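Predicted DNA-binding transcriptional regulator (Aliivibrio fischeri ES114, PDB 7DWN) probably acts as a LysR-type, DNA-binding transcription factor that recognises regulatory DNA through a helix-turn-helix and works as a tetramer. Local coordinates at residues A[158-171]-A[262-275]. Numbering follows the deposited sequence.
Sequences PYQSQLIAKTELLP and LRLPIEYYAYRYQA
The ring of Tyr268 packs against Ala165: Ala165 O sits over one face, offset toward the rim, Ala165 CB comes to 3.5 Å from Tyr268 CZ, Ile164 CG2 meets the ring obliquely, and Thr167 OG1 lies at the ring's edge, 3.4 Å from Tyr268 CE1. With chi1 at 48°, the ring carbon CG of Tyr268 stands between its own backbone N and carbonyl carbon, which swings the ring over the partner strand. Tyr269, its side chain on the other side of the sheet, takes Leu163 CG over one face, and Tyr269 OH donates to Glu267 OE1 (3.0 Å). Tyr271 presents its edge to Ser161 CB; its OH reaches Phe149 O. At the far end Gln160 NE2 lies over one face of the Arg272 guanidinium, offset toward the rim, with the amide and guanidinium planes 18° apart, while Gln274 O lies in the guanidinium plane and accepts side-on from both Arg272 NE and NH2; Glu282 adds a salt bridge. Tyr159 and Tyr273 meet obliquely, Tyr159 CE1 3.6 Å from Tyr273 CD1, and Tyr159 OH bonds to Arg139.

The strands run antiparallel, with paired backbone hydrogen bonds from Gln160–Arg272 to Leu169–Leu264, interrupted where Ile164 and Ala165 both face Tyr268, moving the register by one. Tyr268 O accepts from Ile164 N at 2.9 Å and weakly from Ala165 N at 3.5 Å. Beyond this shift Leu169 CG packs on Ile266 CG2, and Leu169 also touches Met202 and Gln205 of helix 201-209. The two strands make a long twisted antiparallel ladder broken by a classic beta bulge, in the periplasmic-binding-protein-like effector domain of LysR regulators.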
loop_
_atom_site.group_PDB
_atom_site.type_symbol
_atom_site.label_atom_id
_atom_site.label_comp_id
_atom_site.label_asym_id
_atom_site.label_seq_id
_atom_site.Cartn_x
_atom_site.Cartn_y
_atom_site.Cartn_z
ATOM N N PRO A 158 -12.397 1.419 20.866
ATOM C CA PRO A 158 -13.268 2.522 20.436
ATOM C C PRO A 158 -14.593 2.098 19.798
ATOM O O PRO A 158 -15.327 2.956 19.309
ATOM C CB PRO A 158 -12.402 3.250 19.406
ATOM C CG PRO A 158 -11.587 2.166 18.799
ATOM C CD PRO A 158 -11.286 1.204 19.921
ATOM N N TYR A 159 -14.897 0.804 19.808
ATOM C CA TYR A 159 -16.105 0.301 19.174
ATOM C C TYR A 159 -17.248 0.212 20.178
ATOM O O TYR A 159 -17.037 0.011 21.377
ATOM C CB TYR A 159 -15.851 -1.072 18.551
ATOM C CG TYR A 159 -14.626 -1.094 17.675
ATOM C CD1 TYR A 159 -14.685 -0.665 16.356
ATOM C CD2 TYR A 159 -13.404 -1.527 18.170
ATOM C CE1 TYR A 159 -13.566 -0.674 15.554
ATOM C CE2 TYR A 159 -12.279 -1.541 17.376
ATOM C CZ TYR A 159 -12.365 -1.113 16.069
ATOM O OH TYR A 159 -11.243 -1.123 15.277
ATOM N N GLN A 160 -18.465 0.376 19.670
ATOM C CA GLN A 160 -19.679 0.157 20.442
ATOM C C GLN A 160 -20.203 -1.241 20.148
ATOM O O GLN A 160 -20.266 -1.654 18.986
ATOM C CB GLN A 160 -20.746 1.200 20.107
ATOM C CG GLN A 160 -20.311 2.632 20.333
ATOM C CD GLN A 160 -21.321 3.632 19.804
ATOM O OE1 GLN A 160 -20.956 4.609 19.152
ATOM N NE2 GLN A 160 -22.600 3.391 20.083
ATOM N N SER A 161 -20.575 -1.963 21.200
ATOM C CA SER A 161 -21.034 -3.336 21.071
ATOM C C SER A 161 -22.383 -3.506 21.750
ATOM O O SER A 161 -22.691 -2.834 22.739
ATOM C CB SER A 161 -20.027 -4.321 21.675
ATOM O OG SER A 161 -19.784 -4.024 23.039
ATOM N N GLN A 162 -23.186 -4.416 21.204
ATOM C CA GLN A 162 -24.450 -4.822 21.807
ATOM C C GLN A 162 -24.548 -6.334 21.718
ATOM O O GLN A 162 -24.501 -6.894 20.618
ATOM C CB GLN A 162 -25.647 -4.166 21.112
ATOM C CG GLN A 162 -26.998 -4.723 21.551
ATOM C CD GLN A 162 -27.447 -4.188 22.898
ATOM O OE1 GLN A 162 -26.850 -3.259 23.441
ATOM N NE2 GLN A 162 -28.510 -4.771 23.442
ATOM N N LEU A 163 -24.672 -6.992 22.866
ATOM C CA LEU A 163 -24.864 -8.436 22.880
ATOM C C LEU A 163 -26.276 -8.757 22.414
ATOM O O LEU A 163 -27.256 -8.352 23.047
ATOM C CB LEU A 163 -24.608 -8.993 24.279
ATOM C CG LEU A 163 -24.578 -10.516 24.443
ATOM C CD1 LEU A 163 -23.588 -10.902 25.526
ATOM C CD2 LEU A 163 -25.959 -11.066 24.776
ATOM N N ILE A 164 -26.384 -9.474 21.297
ATOM C CA ILE A 164 -27.697 -9.838 20.782
ATOM C C ILE A 164 -28.244 -11.046 21.526
ATOM O O ILE A 164 -29.383 -11.033 22.007
ATOM C CB ILE A 164 -27.629 -10.095 19.268
ATOM C CG1 ILE A 164 -27.095 -8.858 18.546
ATOM C CG2 ILE A 164 -28.997 -10.492 18.736
ATOM C CD1 ILE A 164 -27.810 -7.580 18.923
ATOM N N ALA A 165 -27.443 -12.103 21.636
ATOM C CA ALA A 165 -27.915 -13.317 22.280
ATOM C C ALA A 165 -26.744 -14.194 22.700
ATOM O O ALA A 165 -25.645 -14.136 22.126
ATOM C CB ALA A 165 -28.857 -14.108 21.364
ATOM N N LYS A 166 -27.015 -15.005 23.722
ATOM C CA LYS A 166 -26.133 -16.058 24.203
ATOM C C LYS A 166 -26.774 -17.403 23.889
ATOM O O LYS A 166 -27.925 -17.651 24.267
ATOM C CB LYS A 166 -25.883 -15.914 25.708
ATOM C CG LYS A 166 -24.967 -16.971 26.312
ATOM C CD LYS A 166 -25.759 -18.109 26.943
ATOM C CE LYS A 166 -24.855 -19.258 27.354
ATOM N NZ LYS A 166 -25.642 -20.467 27.716
ATOM N N THR A 167 -26.020 -18.264 23.214
ATOM C CA THR A 167 -26.480 -19.530 22.665
ATOM C C THR A 167 -25.450 -20.596 23.037
ATOM O O THR A 167 -24.471 -20.317 23.731
ATOM C CB THR A 167 -26.681 -19.387 21.145
ATOM O OG1 THR A 167 -27.474 -18.220 20.889
ATOM C CG2 THR A 167 -27.386 -20.587 20.532
ATOM N N GLU A 168 -25.664 -21.831 22.587
ATOM C CA GLU A 168 -24.721 -22.911 22.828
ATOM C C GLU A 168 -24.354 -23.609 21.526
ATOM O O GLU A 168 -25.184 -23.773 20.627
ATOM C CB GLU A 168 -25.285 -23.951 23.805
ATOM C CG GLU A 168 -25.775 -23.396 25.130
ATOM C CD GLU A 168 -26.225 -24.493 26.076
ATOM O OE1 GLU A 168 -25.420 -24.911 26.934
ATOM O OE2 GLU A 168 -27.381 -24.949 25.949
ATOM N N LEU A 169 -23.087 -24.001 21.437
ATOM C CA LEU A 169 -22.643 -25.032 20.511
ATOM C C LEU A 169 -22.984 -26.389 21.108
ATOM O O LEU A 169 -22.467 -26.753 22.175
ATOM C CB LEU A 169 -21.140 -24.929 20.262
ATOM C CG LEU A 169 -20.622 -23.689 19.537
ATOM C CD1 LEU A 169 -19.103 -23.652 19.563
ATOM C CD2 LEU A 169 -21.134 -23.678 18.109
ATOM N N LEU A 170 -23.866 -27.123 20.431
ATOM C CA LEU A 170 -24.331 -28.441 20.830
ATOM C C LEU A 170 -23.647 -29.502 19.989
ATOM O O LEU A 170 -23.654 -29.399 18.749
ATOM C CB LEU A 170 -25.843 -28.544 20.656
ATOM C CG LEU A 170 -26.680 -27.431 21.287
ATOM C CD1 LEU A 170 -28.150 -27.626 20.959
ATOM C CD2 LEU A 170 -26.465 -27.385 22.790
ATOM N N PRO A 171 -23.018 -30.500 20.611
ATOM C CA PRO A 171 -22.485 -31.639 19.849
ATOM C C PRO A 171 -23.626 -32.538 19.401
ATOM O O PRO A 171 -24.365 -33.084 20.224
ATOM C CB PRO A 171 -21.567 -32.340 20.855
ATOM C CG PRO A 171 -22.136 -31.979 22.191
ATOM C CD PRO A 171 -22.708 -30.592 22.048
ATOM N N LEU A 262 -20.447 -30.705 27.705
ATOM C CA LEU A 262 -19.968 -30.585 26.334
ATOM C C LEU A 262 -20.667 -29.468 25.569
ATOM O O LEU A 262 -20.131 -29.000 24.560
ATOM C CB LEU A 262 -20.144 -31.910 25.588
ATOM C CG LEU A 262 -19.324 -33.096 26.098
ATOM C CD1 LEU A 262 -19.525 -34.314 25.211
ATOM C CD2 LEU A 262 -17.850 -32.734 26.188
ATOM N N ARG A 263 -21.843 -29.039 26.022
ATOM C CA ARG A 263 -22.522 -27.900 25.414
ATOM C C ARG A 263 -21.773 -26.621 25.769
ATOM O O ARG A 263 -21.615 -26.298 26.952
ATOM C CB ARG A 263 -23.970 -27.832 25.892
ATOM C CG ARG A 263 -24.797 -29.073 25.581
ATOM C CD ARG A 263 -26.231 -28.909 26.067
ATOM N NE ARG A 263 -27.117 -29.970 25.591
ATOM C CZ ARG A 263 -27.407 -31.071 26.277
ATOM N NH1 ARG A 263 -26.879 -31.265 27.476
ATOM N NH2 ARG A 263 -28.227 -31.979 25.766
ATOM N N LEU A 264 -21.309 -25.890 24.755
ATOM C CA LEU A 264 -20.387 -24.788 25.011
ATOM C C LEU A 264 -21.064 -23.447 24.786
ATOM O O LEU A 264 -21.685 -23.251 23.738
ATOM C CB LEU A 264 -19.161 -24.907 24.105
ATOM C CG LEU A 264 -18.403 -26.229 24.211
ATOM C CD1 LEU A 264 -17.525 -26.431 22.990
ATOM C CD2 LEU A 264 -17.574 -26.266 25.483
ATOM N N PRO A 265 -20.964 -22.494 25.709
ATOM C CA PRO A 265 -21.605 -21.194 25.481
ATOM C C PRO A 265 -20.883 -20.385 24.414
ATOM O O PRO A 265 -19.654 -20.401 24.318
ATOM C CB PRO A 265 -21.522 -20.513 26.853
ATOM C CG PRO A 265 -20.335 -21.131 27.498
ATOM C CD PRO A 265 -20.310 -22.563 27.028
ATOM N N ILE A 266 -21.671 -19.684 23.595
ATOM C CA ILE A 266 -21.172 -18.700 22.641
ATOM C C ILE A 266 -22.093 -17.488 22.702
ATOM O O ILE A 266 -23.242 -17.576 23.135
ATOM C CB ILE A 266 -21.094 -19.243 21.193
ATOM C CG1 ILE A 266 -22.444 -19.817 20.751
ATOM C CG2 ILE A 266 -19.989 -20.282 21.060
ATOM C CD1 ILE A 266 -22.463 -20.275 19.300
ATOM N N GLU A 267 -21.573 -16.342 22.273
ATOM C CA GLU A 267 -22.332 -15.098 22.264
ATOM C C GLU A 267 -22.142 -14.421 20.918
ATOM O O GLU A 267 -21.056 -14.494 20.336
ATOM C CB GLU A 267 -21.873 -14.152 23.382
ATOM C CG GLU A 267 -21.920 -14.751 24.774
ATOM C CD GLU A 267 -21.035 -14.005 25.749
ATOM O OE1 GLU A 267 -20.393 -13.017 25.331
ATOM O OE2 GLU A 267 -20.974 -14.409 26.930
ATOM N N TYR A 268 -23.183 -13.759 20.412
ATOM C CA TYR A 268 -22.980 -12.961 19.210
ATOM C C TYR A 268 -23.475 -11.535 19.412
ATOM O O TYR A 268 -24.408 -11.276 20.178
ATOM C CB TYR A 268 -23.613 -13.595 17.954
ATOM C CG TYR A 268 -25.033 -14.081 18.076
ATOM C CD1 TYR A 268 -25.307 -15.370 18.513
ATOM C CD2 TYR A 268 -26.096 -13.273 17.706
ATOM C CE1 TYR A 268 -26.601 -15.829 18.607
ATOM C CE2 TYR A 268 -27.398 -13.723 17.795
ATOM C CZ TYR A 268 -27.645 -15.002 18.248
ATOM O OH TYR A 268 -28.939 -15.460 18.342
ATOM N N TYR A 269 -22.813 -10.614 18.710
ATOM C CA TYR A 269 -22.890 -9.185 18.952
ATOM C C TYR A 269 -23.152 -8.413 17.668
ATOM O O TYR A 269 -22.827 -8.858 16.557
ATOM C CB TYR A 269 -21.585 -8.646 19.542
ATOM C CG TYR A 269 -21.283 -9.042 20.965
ATOM C CD1 TYR A 269 -20.775 -10.299 21.267
ATOM C CD2 TYR A 269 -21.474 -8.142 22.007
ATOM C CE1 TYR A 269 -20.485 -10.654 22.572
ATOM C CE2 TYR A 269 -21.189 -8.488 23.312
ATOM C CZ TYR A 269 -20.694 -9.742 23.589
ATOM O OH TYR A 269 -20.410 -10.083 24.889
ATOM N N ALA A 270 -23.735 -7.232 17.857
ATOM C CA ALA A 270 -23.699 -6.150 16.887
ATOM C C ALA A 270 -22.598 -5.180 17.296
ATOM O O ALA A 270 -22.507 -4.795 18.466
ATOM C CB ALA A 270 -25.046 -5.430 16.817
ATOM N N TYR A 271 -21.759 -4.803 16.337
ATOM C CA TYR A 271 -20.656 -3.883 16.557
ATOM C C TYR A 271 -20.793 -2.694 15.617
ATOM O O TYR A 271 -21.344 -2.812 14.517
ATOM C CB TYR A 271 -19.292 -4.552 16.316
ATOM C CG TYR A 271 -19.018 -5.813 17.112
ATOM C CD1 TYR A 271 -18.847 -5.766 18.491
ATOM C CD2 TYR A 271 -18.889 -7.045 16.477
ATOM C CE1 TYR A 271 -18.579 -6.912 19.220
ATOM C CE2 TYR A 271 -18.619 -8.197 17.198
ATOM C CZ TYR A 271 -18.464 -8.124 18.569
ATOM O OH TYR A 271 -18.198 -9.262 19.297
ATOM N N ARG A 272 -20.277 -1.549 16.054
ATOM C CA ARG A 272 -20.257 -0.354 15.224
ATOM C C ARG A 272 -19.077 0.507 15.644
ATOM O O ARG A 272 -18.501 0.324 16.721
ATOM C CB ARG A 272 -21.570 0.433 15.327
ATOM C CG ARG A 272 -21.954 0.807 16.745
ATOM C CD ARG A 272 -23.303 1.505 16.797
ATOM N NE ARG A 272 -23.223 2.913 16.422
ATOM C CZ ARG A 272 -24.270 3.731 16.373
ATOM N NH1 ARG A 272 -25.480 3.279 16.669
ATOM N NH2 ARG A 272 -24.112 5.000 16.024
ATOM N N TYR A 273 -18.712 1.442 14.774
ATOM C CA TYR A 273 -17.621 2.364 15.051
ATOM C C TYR A 273 -18.033 3.828 15.033
ATOM O O TYR A 273 -17.459 4.619 15.783
ATOM C CB TYR A 273 -16.475 2.161 14.044
ATOM C CG TYR A 273 -15.287 3.062 14.294
ATOM C CD1 TYR A 273 -14.381 2.782 15.308
ATOM C CD2 TYR A 273 -15.072 4.195 13.517
ATOM C CE1 TYR A 273 -13.296 3.602 15.545
ATOM C CE2 TYR A 273 -13.988 5.023 13.746
ATOM C CZ TYR A 273 -13.103 4.720 14.762
ATOM O OH TYR A 273 -12.020 5.537 14.999
ATOM N N GLN A 274 -19.003 4.208 14.208
ATOM C CA GLN A 274 -19.428 5.598 14.128
ATOM C C GLN A 274 -20.346 5.936 15.297
ATOM O O GLN A 274 -21.284 5.191 15.597
ATOM C CB GLN A 274 -20.137 5.859 12.800
ATOM C CG GLN A 274 -19.259 5.641 11.580
ATOM C CD GLN A 274 -18.136 6.653 11.489
ATOM O OE1 GLN A 274 -18.299 7.813 11.868
ATOM N NE2 GLN A 274 -16.985 6.217 10.990
ATOM N N ALA A 275 -20.069 7.063 15.957
ATOM C CA ALA A 275 -20.910 7.488 17.072
ATOM C C ALA A 275 -22.320 7.818 16.602
ATOM O O ALA A 275 -23.300 7.513 17.292
ATOM C CB ALA A 275 -20.281 8.691 17.776
#